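Local coordinates for vesicular integral-membrane protein VIP36 (Canis lupus familiaris, PDB 2DUR) that acts as a calcium-dependent lectin of the early secretory pathway, binding high-mannose glycans and helping to transport and sort the glycoproteins that carry them, at residues A[3-16]-A[219-231]. Numbering follows the deposited sequence.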
loop_
_atom_site.group_PDB
_atom_site.type_symbol
_atom_site.label_atom_id
_atom_site.label_comp_id
_atom_site.label_asym_id
_atom_site.label_seq_id
_atom_site.Cartn_x
_atom_site.Cartn_y
_atom_site.Cartn_z
ATOM N N SER A 3 15.455 -13.904 4.852
ATOM C CA SER A 3 15.705 -13.615 3.408
ATOM C C SER A 3 15.623 -14.877 2.538
ATOM O O SER A 3 15.617 -14.792 1.307
ATOM C CB SER A 3 17.056 -12.912 3.226
ATOM O OG SER A 3 17.212 -12.431 1.901
ATOM N N GLU A 4 15.545 -16.043 3.185
ATOM C CA GLU A 4 15.349 -17.325 2.488
ATOM C C GLU A 4 14.073 -17.340 1.629
ATOM O O GLU A 4 14.027 -18.001 0.579
ATOM C CB GLU A 4 15.307 -18.492 3.490
ATOM C CG GLU A 4 15.412 -19.861 2.815
ATOM C CD GLU A 4 15.083 -21.037 3.725
ATOM O OE1 GLU A 4 14.979 -20.859 4.966
ATOM O OE2 GLU A 4 14.926 -22.157 3.180
ATOM N N HIS A 5 13.050 -16.615 2.085
ATOM C CA HIS A 5 11.759 -16.602 1.420
ATOM C C HIS A 5 11.470 -15.252 0.761
ATOM O O HIS A 5 10.354 -15.021 0.276
ATOM C CB HIS A 5 10.638 -16.985 2.397
ATOM C CG HIS A 5 10.855 -18.308 3.072
ATOM N ND1 HIS A 5 10.982 -19.486 2.368
ATOM C CD2 HIS A 5 10.979 -18.634 4.381
ATOM C CE1 HIS A 5 11.170 -20.483 3.217
ATOM N NE2 HIS A 5 11.166 -19.993 4.443
ATOM N N LEU A 6 12.483 -14.382 0.725
ATOM C CA LEU A 6 12.400 -13.148 -0.080
ATOM C C LEU A 6 12.117 -13.452 -1.539
ATOM O O LEU A 6 12.799 -14.277 -2.166
ATOM C CB LEU A 6 13.692 -12.325 0.020
ATOM C CG LEU A 6 13.685 -10.955 -0.683
ATOM C CD1 LEU A 6 12.829 -9.952 0.093
ATOM C CD2 LEU A 6 15.108 -10.410 -0.864
ATOM N N LYS A 7 11.123 -12.776 -2.112
ATOM C CA LYS A 7 10.842 -12.956 -3.533
ATOM C C LYS A 7 11.345 -11.724 -4.271
ATOM O O LYS A 7 10.696 -10.693 -4.272
ATOM C CB LYS A 7 9.352 -13.206 -3.778
ATOM C CG LYS A 7 8.906 -14.596 -3.313
ATOM C CD LYS A 7 9.447 -15.654 -4.292
ATOM C CE LYS A 7 9.537 -17.020 -3.662
ATOM N NZ LYS A 7 10.113 -18.000 -4.632
ATOM N N ARG A 8 12.539 -11.818 -4.850
ATOM C CA ARG A 8 13.187 -10.599 -5.350
ATOM C C ARG A 8 12.411 -9.918 -6.476
ATOM O O ARG A 8 12.444 -8.679 -6.600
ATOM C CB ARG A 8 14.641 -10.885 -5.762
ATOM C CG ARG A 8 15.445 -9.656 -6.245
ATOM C CD ARG A 8 15.645 -8.632 -5.163
ATOM N NE ARG A 8 16.299 -7.429 -5.679
ATOM C CZ ARG A 8 15.661 -6.396 -6.229
ATOM N NH1 ARG A 8 14.334 -6.410 -6.357
ATOM N NH2 ARG A 8 16.353 -5.342 -6.662
ATOM N N GLU A 9 11.685 -10.709 -7.254
ATOM C CA GLU A 9 10.974 -10.212 -8.428
ATOM C C GLU A 9 9.756 -9.351 -8.033
ATOM O O GLU A 9 9.236 -8.583 -8.850
ATOM C CB GLU A 9 10.560 -11.352 -9.360
ATOM C CG GLU A 9 9.482 -12.288 -8.830
ATOM C CD GLU A 9 10.002 -13.443 -7.970
ATOM O OE1 GLU A 9 11.008 -13.302 -7.230
ATOM O OE2 GLU A 9 9.357 -14.511 -8.024
ATOM N N HIS A 10 9.321 -9.505 -6.788
ATOM C CA HIS A 10 8.201 -8.720 -6.243
ATOM C C HIS A 10 8.675 -7.678 -5.242
ATOM O O HIS A 10 7.870 -7.096 -4.473
ATOM C CB HIS A 10 7.142 -9.650 -5.617
ATOM C CG HIS A 10 6.522 -10.608 -6.588
ATOM N ND1 HIS A 10 6.006 -10.210 -7.800
ATOM C CD2 HIS A 10 6.330 -11.951 -6.517
ATOM C CE1 HIS A 10 5.516 -11.262 -8.434
ATOM N NE2 HIS A 10 5.698 -12.331 -7.676
ATOM N N SER A 11 9.980 -7.402 -5.249
ATOM C CA SER A 11 10.557 -6.473 -4.297
ATOM C C SER A 11 11.229 -5.311 -5.009
ATOM O O SER A 11 11.644 -5.446 -6.150
ATOM C CB SER A 11 11.601 -7.178 -3.408
ATOM O OG SER A 11 11.022 -8.279 -2.699
ATOM N N LEU A 12 11.339 -4.201 -4.298
ATOM C CA LEU A 12 11.983 -2.985 -4.780
ATOM C C LEU A 12 13.097 -2.722 -3.790
ATOM O O LEU A 12 12.859 -2.411 -2.627
ATOM C CB LEU A 12 10.977 -1.821 -4.784
ATOM C CG LEU A 12 11.556 -0.424 -5.083
ATOM C CD1 LEU A 12 11.598 -0.176 -6.603
ATOM C CD2 LEU A 12 10.806 0.687 -4.334
ATOM N N ILE A 13 14.349 -2.869 -4.234
ATOM C CA ILE A 13 15.473 -2.756 -3.304
ATOM C C ILE A 13 16.588 -1.954 -3.975
ATOM O O ILE A 13 16.908 -2.220 -5.141
ATOM C CB ILE A 13 16.011 -4.168 -2.909
ATOM C CG1 ILE A 13 14.905 -5.006 -2.246
ATOM C CG2 ILE A 13 17.179 -4.044 -1.961
ATOM C CD1 ILE A 13 15.274 -6.473 -1.996
ATOM N N LYS A 14 17.139 -0.974 -3.259
ATOM C CA LYS A 14 18.215 -0.143 -3.833
ATOM C C LYS A 14 19.380 -1.033 -4.287
ATOM O O LYS A 14 19.683 -2.029 -3.617
ATOM C CB LYS A 14 18.625 1.069 -2.969
ATOM C CG LYS A 14 18.946 0.887 -1.495
ATOM C CD LYS A 14 19.169 2.285 -0.876
ATOM C CE LYS A 14 18.492 2.478 0.496
ATOM N NZ LYS A 14 18.355 3.928 0.969
ATOM N N PRO A 15 20.012 -0.689 -5.439
ATOM C CA PRO A 15 19.898 0.581 -6.164
ATOM C C PRO A 15 18.786 0.600 -7.222
ATOM O O PRO A 15 18.777 1.454 -8.131
ATOM C CB PRO A 15 21.274 0.701 -6.829
ATOM C CG PRO A 15 21.661 -0.747 -7.127
ATOM C CD PRO A 15 20.907 -1.631 -6.140
ATOM N N TYR A 16 17.856 -0.340 -7.087
ATOM C CA TYR A 16 16.700 -0.474 -7.955
ATOM C C TYR A 16 17.136 -1.036 -9.290
ATOM O O TYR A 16 17.768 -0.363 -10.116
ATOM C CB TYR A 16 15.897 0.834 -8.039
ATOM C CG TYR A 16 15.677 1.420 -6.662
ATOM C CD1 TYR A 16 16.181 2.674 -6.325
ATOM C CD2 TYR A 16 15.008 0.689 -5.665
ATOM C CE1 TYR A 16 16.010 3.211 -5.066
ATOM C CE2 TYR A 16 14.827 1.211 -4.389
ATOM C CZ TYR A 16 15.329 2.467 -4.089
ATOM O OH TYR A 16 15.176 3.037 -2.853
ATOM N N ASP A 219 8.061 9.066 0.059
ATOM C CA ASP A 219 9.149 8.217 -0.432
ATOM C C ASP A 219 8.943 6.733 -0.106
ATOM O O ASP A 219 8.429 6.394 0.955
ATOM C CB ASP A 219 10.494 8.613 0.195
ATOM C CG ASP A 219 10.894 10.046 -0.101
ATOM O OD1 ASP A 219 10.373 10.615 -1.079
ATOM O OD2 ASP A 219 11.752 10.585 0.632
ATOM N N ILE A 220 9.362 5.870 -1.026
ATOM C CA ILE A 220 9.450 4.416 -0.777
ATOM C C ILE A 220 10.923 4.057 -0.862
ATOM O O ILE A 220 11.528 4.214 -1.914
ATOM C CB ILE A 220 8.671 3.591 -1.834
ATOM C CG1 ILE A 220 7.196 4.015 -1.883
ATOM C CG2 ILE A 220 8.785 2.064 -1.552
ATOM C CD1 ILE A 220 6.389 3.754 -0.598
ATOM N N ILE A 221 11.501 3.589 0.252
ATOM C CA ILE A 221 12.916 3.174 0.238
ATOM C C ILE A 221 13.035 1.734 -0.250
ATOM O O ILE A 221 13.871 1.412 -1.098
ATOM C CB ILE A 221 13.590 3.348 1.602
ATOM C CG1 ILE A 221 13.721 4.828 1.980
ATOM C CG2 ILE A 221 15.003 2.687 1.596
ATOM C CD1 ILE A 221 12.452 5.494 2.548
ATOM N N SER A 222 12.188 0.852 0.286
ATOM C CA SER A 222 12.187 -0.521 -0.172
ATOM C C SER A 222 10.812 -1.131 0.025
ATOM O O SER A 222 10.038 -0.661 0.873
ATOM C CB SER A 222 13.231 -1.370 0.596
ATOM O OG SER A 222 12.900 -1.425 1.961
ATOM N N MET A 223 10.544 -2.152 -0.769
ATOM C CA MET A 223 9.395 -3.038 -0.607
ATOM C C MET A 223 9.955 -4.444 -0.716
ATOM O O MET A 223 10.589 -4.788 -1.707
ATOM C CB MET A 223 8.389 -2.768 -1.719
ATOM C CG MET A 223 7.804 -1.357 -1.590
ATOM S SD MET A 223 6.558 -0.995 -2.825
ATOM C CE MET A 223 5.221 -2.087 -2.359
ATOM N N LYS A 224 9.759 -5.246 0.325
ATOM C CA LYS A 224 10.354 -6.576 0.364
ATOM C C LYS A 224 9.238 -7.560 0.591
ATOM O O LYS A 224 8.551 -7.483 1.617
ATOM C CB LYS A 224 11.403 -6.661 1.478
ATOM C CG LYS A 224 12.636 -5.804 1.194
ATOM C CD LYS A 224 13.573 -5.778 2.404
ATOM C CE LYS A 224 14.777 -4.876 2.163
ATOM N NZ LYS A 224 15.768 -5.030 3.284
ATOM N N LEU A 225 9.036 -8.425 -0.388
ATOM C CA LEU A 225 7.917 -9.359 -0.354
ATOM C C LEU A 225 8.437 -10.735 0.008
ATOM O O LEU A 225 9.315 -11.272 -0.689
ATOM C CB LEU A 225 7.213 -9.378 -1.713
ATOM C CG LEU A 225 5.866 -10.097 -1.831
ATOM C CD1 LEU A 225 6.026 -11.595 -1.825
ATOM C CD2 LEU A 225 4.882 -9.650 -0.762
ATOM N N PHE A 226 7.848 -11.320 1.054
ATOM C CA PHE A 226 8.247 -12.655 1.522
ATOM C C PHE A 226 7.151 -13.674 1.285
ATOM O O PHE A 226 5.979 -13.389 1.533
ATOM C CB PHE A 226 8.577 -12.593 3.008
ATOM C CG PHE A 226 9.720 -11.675 3.321
ATOM C CD1 PHE A 226 9.487 -10.364 3.723
ATOM C CD2 PHE A 226 11.035 -12.120 3.197
ATOM C CE1 PHE A 226 10.543 -9.505 4.007
ATOM C CE2 PHE A 226 12.093 -11.265 3.464
ATOM C CZ PHE A 226 11.854 -9.962 3.875
ATOM N N GLN A 227 7.529 -14.847 0.780
ATOM C CA GLN A 227 6.612 -15.957 0.690
ATOM C C GLN A 227 6.489 -16.601 2.073
ATOM O O GLN A 227 7.491 -16.889 2.728
ATOM C CB GLN A 227 7.109 -16.986 -0.318
ATOM C CG GLN A 227 6.191 -18.173 -0.475
ATOM C CD GLN A 227 6.710 -19.196 -1.469
ATOM O OE1 GLN A 227 7.848 -19.107 -1.945
ATOM N NE2 GLN A 227 5.873 -20.166 -1.798
ATOM N N LEU A 228 5.254 -16.777 2.525
ATOM C CA LEU A 228 4.984 -17.540 3.732
ATOM C C LEU A 228 4.755 -18.998 3.338
ATOM O O LEU A 228 4.021 -19.294 2.394
ATOM C CB LEU A 228 3.756 -16.971 4.459
ATOM C CG LEU A 228 3.789 -15.472 4.785
ATOM C CD1 LEU A 228 2.503 -15.026 5.479
ATOM C CD2 LEU A 228 4.995 -15.143 5.643
ATOM N N MET A 229 5.411 -19.905 4.059
ATOM C CA MET A 229 5.271 -21.328 3.776
ATOM C C MET A 229 4.092 -21.839 4.598
ATOM O O MET A 229 4.212 -22.164 5.792
ATOM C CB MET A 229 6.568 -22.090 4.085
ATOM C CG MET A 229 7.816 -21.568 3.339
ATOM S SD MET A 229 7.595 -21.178 1.586
ATOM C CE MET A 229 7.239 -22.796 0.900
ATOM N N VAL A 230 2.944 -21.869 3.944
ATOM C CA VAL A 230 1.697 -22.223 4.596
ATOM C C VAL A 230 1.059 -23.369 3.832
ATOM O O VAL A 230 0.928 -23.333 2.596
ATOM C CB VAL A 230 0.737 -21.006 4.658
ATOM C CG1 VAL A 230 -0.648 -21.425 5.165
ATOM C CG2 VAL A 230 1.320 -19.905 5.547
ATOM N N GLU A 231 0.662 -24.400 4.575
ATOM C CA GLU A 231 0.026 -25.550 3.992
ATOM C C GLU A 231 -1.326 -25.236 3.371
ATOM O O GLU A 231 -2.161 -24.563 3.981
ATOM C CB GLU A 231 -0.155 -26.642 5.048
ATOM C CG GLU A 231 -0.527 -27.995 4.459
ATOM C CD GLU A 231 -1.026 -28.978 5.500
ATOM O OE1 GLU A 231 -0.771 -30.182 5.306
ATOM O OE2 GLU A 231 -1.671 -28.553 6.493
HETATM O O HOH W 1 10.339 -19.198 -0.786
HETATM O O HOH W 2 8.121 -19.676 -4.999
HETATM O O HOH W 3 16.084 -0.296 -0.867
#
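In the beta sandwich of this lumenal L-type lectin domain, the N-terminal segment 3-16 pairs irregularly with strand 217-227, a worked case of an irregular chain flanking a strand. Leu12 and Met223 form an antiparallel hydrogen-bonded pair, Leu12 N reaching Met223 O at 2.8 Å and Met223 N returning to Leu12 O at 3.0 Å. Where the segment bulges away at Arg8 and Glu9, a side chain replaces the backbone: Ser11 OG accepts from Leu225 N (3.1 Å, nearly straight at 174°) and donates to Lys7 O, so two bonds hold the hydroxyl. Pairing resumes as Lys7 N meets Leu225 O at 2.7 Å and Gln227 N meets His5 O. At one end Tyr16 OH donates to Ile221 O at 2.7 Å, the oxygen lying at the ring edge, in its plane; a water links it to Lys14 N. At the other, Met229 CG sits over one face of the His5 ring, while Leu6 CG, anti to the backbone N (chi1 -175°), returns CD1 to an off-centre CH-pi contact with Phe226. Strand 64-73 pairs along one flank, with a classic bulge at Ile221 and Ser222 facing His69; strand 40-43 pairs at Ile220, and Leu12 packs on its Val40 and on Trp27 of strand 27-31.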